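Local coordinates for protein 2-(3-amino-3-carboxypropyl)histidine synthase (Pyrococcus horikoshii, PDB 3LZD) that transfers the 3-amino-3-carboxypropyl group of S-adenosyl-L-methionine to a histidine of elongation factor 2, the first step of diphthamide biosynthesis, using a [4Fe-4S] cluster, at residues 265-270 with 317-322; 305-310 with 334-339. All coordinates share one frame; numbering follows the deposited sequence.

Interaction 1 (265-270 with 317-322); sequences KKFGVI and AYVVVA
Gly268 and Val319 meet through the backbone of the two inner strands, 266-270 and 317-320, of a four-stranded parallel sheet. Gly268 spends both polar atoms on this neighbour: its N gives to Ala317 O at 3.0 Å and its O takes Val319 N at 2.8 Å. Two residues on, Ile270 repeats the pattern, with its N 2.7 Å from Val319 O in a nearly straight bond (168° at the hydrogen), while its O accepts from Val321 N at 2.8 Å. Ala317 N to Lys266 O is a weak bond, 3.4 Å long. The intervening Phe267 bonds through its backbone to Glu296 and Arg298, and Val269 to Arg298, all in strand 296-302; Glu316 OE1 receives the amides of Lys265 and Lys266. Phe267, Val269, Ala317 and Val319 share one sheet face. Phe267 CG sits anti to its carbonyl carbon (chi1 -78°), which lays the ring along this face with CE2 3.6 Å from Ala317 CB and CD2 near Val319 CG2. Shortening Phe267 to an alanine would probably open a gap between Ala317, Val319 and Leu290 of helix 280-292, which packs on this face. On the other face, Tyr318 CD2 reaches Gly268 CA at 3.7 Å, where a CB would collide with the ring. Next to it, Ile270 CD1 ends 3.7 Å from Tyr318 CD2.

Interaction 2 (305-310 with 334-339); sequences VNYHKL and WRKPVL
Tyr307 and Trp334 join a single loose turn of helix near 307-310 to the loop leading into edge strand 338-339. Tyr307 CB lies over the six-membered ring of Trp334, 4.0 Å from its centroid and 19° off the normal, a CH-pi contact. With CG anti to the backbone N (chi1 -178°), the tyrosine ring reaches past the indole; Tyr307 CD1 comes 3.7 Å from Trp334 CE3, and the ring planes are inclined at 52°. Arg335 N stands 3.6 Å above the centre of the Tyr307 ring, and Arg335 CB and CG lie against Tyr307 CE2 before the bent chain leads away. At the far end Lys336 runs across the hydroxyl, its CE 3.2 Å from Tyr307 OH. Val305 CG1 meets the indole edge in its plane, 3.8 Å from Trp334 CZ2, while Val338 CG2 lies over the indole face opposite Tyr307 CB. Further out, Asn306 N-caps the helix, its OD1 accepting Lys309 N at 3.2 Å, and Trp334 N bonds to Asp330. Lys336 NZ gives to Phe315 O, and Lys309 NZ makes a salt bridge to Glu89 of the second subunit. No hydrogen bond spans 305-310 and 334-339, so cohesion probably rests on aromatic and aliphatic packing, while the cap stays within 305-310 and the Lys336 ammonium is spent on Phe315 O.

In the fold
From the N terminus the segments come in the order 265-270, 305-310, 317-322, 334-339, so the two contacts cross. Interaction 1 closes the loop that runs through helix 280-292, strand 296-302 and the short helix 307-310, joining the central strands of the parallel sheet. Interaction 2 begins inside that loop and closes a shorter one that holds strand 317-320 and helix 325-328, bringing the approach to edge strand 338-339 against helix 307-310. The contacts meet directly: Leu339 probably bonds to Tyr318 O and Val320 N, and Leu310 packs on Ile270. Just beyond 317-322 follows Cys323, a ligand of the [4Fe-4S] cluster.

Interaction 1 (265-270 with 317-322)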
loop_
_atom_site.group_PDB
_atom_site.type_symbol
_atom_site.label_atom_id
_atom_site.label_comp_id
_atom_site.label_asym_id
_atom_site.label_seq_id
_atom_site.Cartn_x
_atom_site.Cartn_y
_atom_site.Cartn_z
ATOM N N LYS A 265 -14.479 1.622 -24.200
ATOM C CA LYS A 265 -13.396 1.809 -25.151
ATOM C C LYS A 265 -12.029 1.909 -24.489
ATOM O O LYS A 265 -11.023 1.450 -25.046
ATOM C CB LYS A 265 -13.652 3.064 -25.986
ATOM N N LYS A 266 -11.999 2.516 -23.304
ATOM C CA LYS A 266 -10.760 2.702 -22.543
ATOM C C LYS A 266 -10.662 1.676 -21.404
ATOM O O LYS A 266 -11.556 1.565 -20.554
ATOM C CB LYS A 266 -10.718 4.126 -21.982
ATOM C CG LYS A 266 -10.713 5.211 -23.046
ATOM C CD LYS A 266 -11.395 6.471 -22.552
ATOM C CE LYS A 266 -11.159 7.637 -23.492
ATOM N NZ LYS A 266 -9.720 8.032 -23.509
ATOM N N PHE A 267 -9.572 0.921 -21.398
ATOM C CA PHE A 267 -9.374 -0.101 -20.382
ATOM C C PHE A 267 -8.126 0.088 -19.554
ATOM O O PHE A 267 -7.070 0.470 -20.059
ATOM C CB PHE A 267 -9.298 -1.501 -21.007
ATOM C CG PHE A 267 -10.629 -2.076 -21.394
ATOM C CD1 PHE A 267 -11.286 -1.643 -22.545
ATOM C CD2 PHE A 267 -11.213 -3.077 -20.624
ATOM C CE1 PHE A 267 -12.504 -2.209 -22.928
ATOM C CE2 PHE A 267 -12.430 -3.651 -20.996
ATOM C CZ PHE A 267 -13.078 -3.218 -22.149
ATOM N N GLY A 268 -8.264 -0.190 -18.269
ATOM C CA GLY A 268 -7.124 -0.131 -17.383
ATOM C C GLY A 268 -6.808 -1.596 -17.139
ATOM O O GLY A 268 -7.709 -2.376 -16.836
ATOM N N VAL A 269 -5.553 -1.982 -17.306
ATOM C CA VAL A 269 -5.138 -3.368 -17.087
ATOM C C VAL A 269 -4.174 -3.327 -15.917
ATOM O O VAL A 269 -3.045 -2.831 -16.029
ATOM C CB VAL A 269 -4.460 -3.945 -18.338
ATOM C CG1 VAL A 269 -3.985 -5.361 -18.072
ATOM C CG2 VAL A 269 -5.454 -3.928 -19.500
ATOM N N ILE A 270 -4.629 -3.875 -14.798
ATOM C CA ILE A 270 -3.893 -3.823 -13.543
ATOM C C ILE A 270 -3.024 -4.989 -13.114
ATOM O O ILE A 270 -3.391 -6.154 -13.276
ATOM C CB ILE A 270 -4.897 -3.545 -12.384
ATOM C CG1 ILE A 270 -5.706 -2.284 -12.699
ATOM C CG2 ILE A 270 -4.155 -3.378 -11.052
ATOM C CD1 ILE A 270 -7.036 -2.201 -11.961
ATOM N N ALA A 317 -13.530 0.641 -17.996
ATOM C CA ALA A 317 -13.569 -0.722 -17.465
ATOM C C ALA A 317 -12.167 -1.136 -17.033
ATOM O O ALA A 317 -11.174 -0.584 -17.492
ATOM C CB ALA A 317 -14.092 -1.691 -18.513
ATOM N N TYR A 318 -12.087 -2.117 -16.149
ATOM C CA TYR A 318 -10.787 -2.559 -15.690
ATOM C C TYR A 318 -10.607 -4.057 -15.837
ATOM O O TYR A 318 -11.580 -4.814 -15.895
ATOM C CB TYR A 318 -10.580 -2.156 -14.229
ATOM C CG TYR A 318 -10.361 -0.670 -14.042
ATOM C CD1 TYR A 318 -11.408 0.182 -13.692
ATOM C CD2 TYR A 318 -9.104 -0.118 -14.256
ATOM C CE1 TYR A 318 -11.197 1.562 -13.569
ATOM C CE2 TYR A 318 -8.881 1.238 -14.136
ATOM C CZ TYR A 318 -9.923 2.075 -13.795
ATOM O OH TYR A 318 -9.663 3.420 -13.703
ATOM N N VAL A 319 -9.350 -4.468 -15.938
ATOM C CA VAL A 319 -9.004 -5.876 -16.027
ATOM C C VAL A 319 -7.936 -6.064 -14.966
ATOM O O VAL A 319 -6.873 -5.434 -15.020
ATOM C CB VAL A 319 -8.389 -6.273 -17.385
ATOM C CG1 VAL A 319 -8.070 -7.765 -17.375
ATOM C CG2 VAL A 319 -9.349 -5.949 -18.513
ATOM N N VAL A 320 -8.231 -6.907 -13.989
ATOM C CA VAL A 320 -7.285 -7.170 -12.930
ATOM C C VAL A 320 -6.524 -8.422 -13.296
ATOM O O VAL A 320 -7.108 -9.497 -13.458
ATOM C CB VAL A 320 -7.990 -7.379 -11.565
ATOM C CG1 VAL A 320 -6.971 -7.756 -10.502
ATOM C CG2 VAL A 320 -8.698 -6.110 -11.159
ATOM N N VAL A 321 -5.216 -8.267 -13.450
ATOM C CA VAL A 321 -4.346 -9.382 -13.784
ATOM C C VAL A 321 -3.414 -9.591 -12.613
ATOM O O VAL A 321 -2.215 -9.325 -12.695
ATOM C CB VAL A 321 -3.523 -9.092 -15.039
ATOM C CG1 VAL A 321 -2.652 -10.305 -15.384
ATOM C CG2 VAL A 321 -4.461 -8.783 -16.188
ATOM N N ALA A 322 -3.992 -10.057 -11.514
ATOM C CA ALA A 322 -3.252 -10.320 -10.295
ATOM C C ALA A 322 -4.042 -11.381 -9.538
ATOM O O ALA A 322 -4.155 -12.507 -9.999
ATOM C CB ALA A 322 -3.127 -9.038 -9.468
#

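Interaction 2 (305-310 with 334-339)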
loop_
_atom_site.group_PDB
_atom_site.type_symbol
_atom_site.label_atom_id
_atom_site.label_comp_id
_atom_site.label_asym_id
_atom_site.label_seq_id
_atom_site.Cartn_x
_atom_site.Cartn_y
_atom_site.Cartn_z
ATOM N N VAL A 305 -4.571 -3.575 -4.636
ATOM C CA VAL A 305 -5.482 -3.221 -5.711
ATOM C C VAL A 305 -6.874 -2.876 -5.203
ATOM O O VAL A 305 -7.553 -3.717 -4.636
ATOM C CB VAL A 305 -5.616 -4.383 -6.721
ATOM C CG1 VAL A 305 -6.780 -4.127 -7.675
ATOM C CG2 VAL A 305 -4.308 -4.553 -7.487
ATOM N N ASN A 306 -7.291 -1.632 -5.389
ATOM C CA ASN A 306 -8.636 -1.237 -4.990
ATOM C C ASN A 306 -9.103 -0.081 -5.864
ATOM O O ASN A 306 -8.310 0.767 -6.280
ATOM C CB ASN A 306 -8.699 -0.875 -3.504
ATOM C CG ASN A 306 -7.941 0.373 -3.174
ATOM O OD1 ASN A 306 -8.240 1.452 -3.692
ATOM N ND2 ASN A 306 -6.950 0.244 -2.299
ATOM N N TYR A 307 -10.396 -0.083 -6.159
ATOM C CA TYR A 307 -11.018 0.915 -7.016
ATOM C C TYR A 307 -10.813 2.387 -6.645
ATOM O O TYR A 307 -10.542 3.217 -7.515
ATOM C CB TYR A 307 -12.521 0.631 -7.116
ATOM C CG TYR A 307 -13.227 1.591 -8.025
ATOM C CD1 TYR A 307 -13.007 1.561 -9.400
ATOM C CD2 TYR A 307 -14.065 2.575 -7.513
ATOM C CE1 TYR A 307 -13.603 2.495 -10.243
ATOM C CE2 TYR A 307 -14.662 3.511 -8.346
ATOM C CZ TYR A 307 -14.427 3.466 -9.711
ATOM O OH TYR A 307 -15.020 4.392 -10.546
ATOM N N HIS A 308 -10.950 2.716 -5.367
ATOM C CA HIS A 308 -10.795 4.096 -4.925
ATOM C C HIS A 308 -9.553 4.815 -5.450
ATOM O O HIS A 308 -9.613 5.992 -5.800
ATOM C CB HIS A 308 -10.776 4.187 -3.399
ATOM C CG HIS A 308 -10.472 5.565 -2.894
ATOM N ND1 HIS A 308 -11.397 6.591 -2.922
ATOM C CD2 HIS A 308 -9.325 6.105 -2.416
ATOM C CE1 HIS A 308 -10.832 7.701 -2.483
ATOM N NE2 HIS A 308 -9.575 7.434 -2.169
ATOM N N LYS A 309 -8.421 4.126 -5.487
ATOM C CA LYS A 309 -7.202 4.768 -5.959
ATOM C C LYS A 309 -7.296 5.097 -7.449
ATOM O O LYS A 309 -6.631 6.016 -7.941
ATOM C CB LYS A 309 -6.000 3.855 -5.721
ATOM C CG LYS A 309 -5.795 3.425 -4.277
ATOM C CD LYS A 309 -4.653 2.412 -4.193
ATOM C CE LYS A 309 -4.445 1.879 -2.782
ATOM N NZ LYS A 309 -3.420 0.805 -2.766
ATOM N N LEU A 310 -8.139 4.355 -8.155
ATOM C CA LEU A 310 -8.300 4.525 -9.592
ATOM C C LEU A 310 -9.448 5.421 -10.063
ATOM O O LEU A 310 -9.485 5.799 -11.237
ATOM C CB LEU A 310 -8.458 3.146 -10.243
ATOM C CG LEU A 310 -7.439 2.076 -9.827
ATOM C CD1 LEU A 310 -7.791 0.755 -10.492
ATOM C CD2 LEU A 310 -6.040 2.517 -10.202
ATOM N N TRP A 334 -16.117 -1.736 -6.502
ATOM C CA TRP A 334 -15.846 -1.321 -7.877
ATOM C C TRP A 334 -17.061 -0.679 -8.527
ATOM O O TRP A 334 -18.071 -1.341 -8.756
ATOM C CB TRP A 334 -15.384 -2.523 -8.702
ATOM C CG TRP A 334 -14.049 -3.020 -8.274
ATOM C CD1 TRP A 334 -13.764 -3.752 -7.161
ATOM C CD2 TRP A 334 -12.801 -2.727 -8.895
ATOM N NE1 TRP A 334 -12.404 -3.927 -7.043
ATOM C CE2 TRP A 334 -11.790 -3.305 -8.097
ATOM C CE3 TRP A 334 -12.435 -2.028 -10.048
ATOM C CZ2 TRP A 334 -10.436 -3.202 -8.415
ATOM C CZ3 TRP A 334 -11.086 -1.928 -10.366
ATOM C CH2 TRP A 334 -10.106 -2.514 -9.547
ATOM N N ARG A 335 -16.949 0.612 -8.828
ATOM C CA ARG A 335 -18.045 1.363 -9.429
ATOM C C ARG A 335 -18.095 1.232 -10.949
ATOM O O ARG A 335 -19.058 1.658 -11.583
ATOM C CB ARG A 335 -17.944 2.842 -9.028
ATOM C CG ARG A 335 -17.826 3.082 -7.519
ATOM C CD ARG A 335 -18.999 2.498 -6.745
ATOM N NE ARG A 335 -20.267 3.084 -7.169
ATOM C CZ ARG A 335 -21.460 2.701 -6.721
ATOM N NH1 ARG A 335 -21.560 1.726 -5.827
ATOM N NH2 ARG A 335 -22.557 3.294 -7.176
ATOM N N LYS A 336 -17.047 0.657 -11.527
ATOM C CA LYS A 336 -16.980 0.431 -12.969
ATOM C C LYS A 336 -16.772 -1.068 -13.147
ATOM O O LYS A 336 -16.276 -1.737 -12.240
ATOM C CB LYS A 336 -15.800 1.192 -13.578
ATOM C CG LYS A 336 -15.947 2.702 -13.531
ATOM C CD LYS A 336 -14.639 3.370 -13.890
ATOM C CE LYS A 336 -14.690 4.872 -13.671
ATOM N NZ LYS A 336 -13.309 5.448 -13.652
ATOM N N PRO A 337 -17.162 -1.624 -14.305
ATOM C CA PRO A 337 -16.967 -3.065 -14.496
ATOM C C PRO A 337 -15.496 -3.460 -14.381
ATOM O O PRO A 337 -14.608 -2.793 -14.933
ATOM C CB PRO A 337 -17.528 -3.306 -15.895
ATOM C CG PRO A 337 -17.289 -2.008 -16.586
ATOM C CD PRO A 337 -17.656 -0.989 -15.538
ATOM N N VAL A 338 -15.238 -4.533 -13.639
ATOM C CA VAL A 338 -13.877 -5.030 -13.458
ATOM C C VAL A 338 -13.868 -6.524 -13.801
ATOM O O VAL A 338 -14.672 -7.291 -13.278
ATOM C CB VAL A 338 -13.380 -4.769 -12.004
ATOM C CG1 VAL A 338 -14.304 -5.436 -10.994
ATOM C CG2 VAL A 338 -11.943 -5.253 -11.851
ATOM N N LEU A 339 -12.963 -6.923 -14.694
ATOM C CA LEU A 339 -12.882 -8.311 -15.169
ATOM C C LEU A 339 -11.537 -9.012 -14.971
ATOM O O LEU A 339 -10.519 -8.376 -14.663
ATOM C CB LEU A 339 -13.174 -8.345 -16.671
ATOM C CG LEU A 339 -14.338 -7.567 -17.305
ATOM C CD1 LEU A 339 -14.165 -7.604 -18.818
ATOM C CD2 LEU A 339 -15.664 -8.168 -16.915
#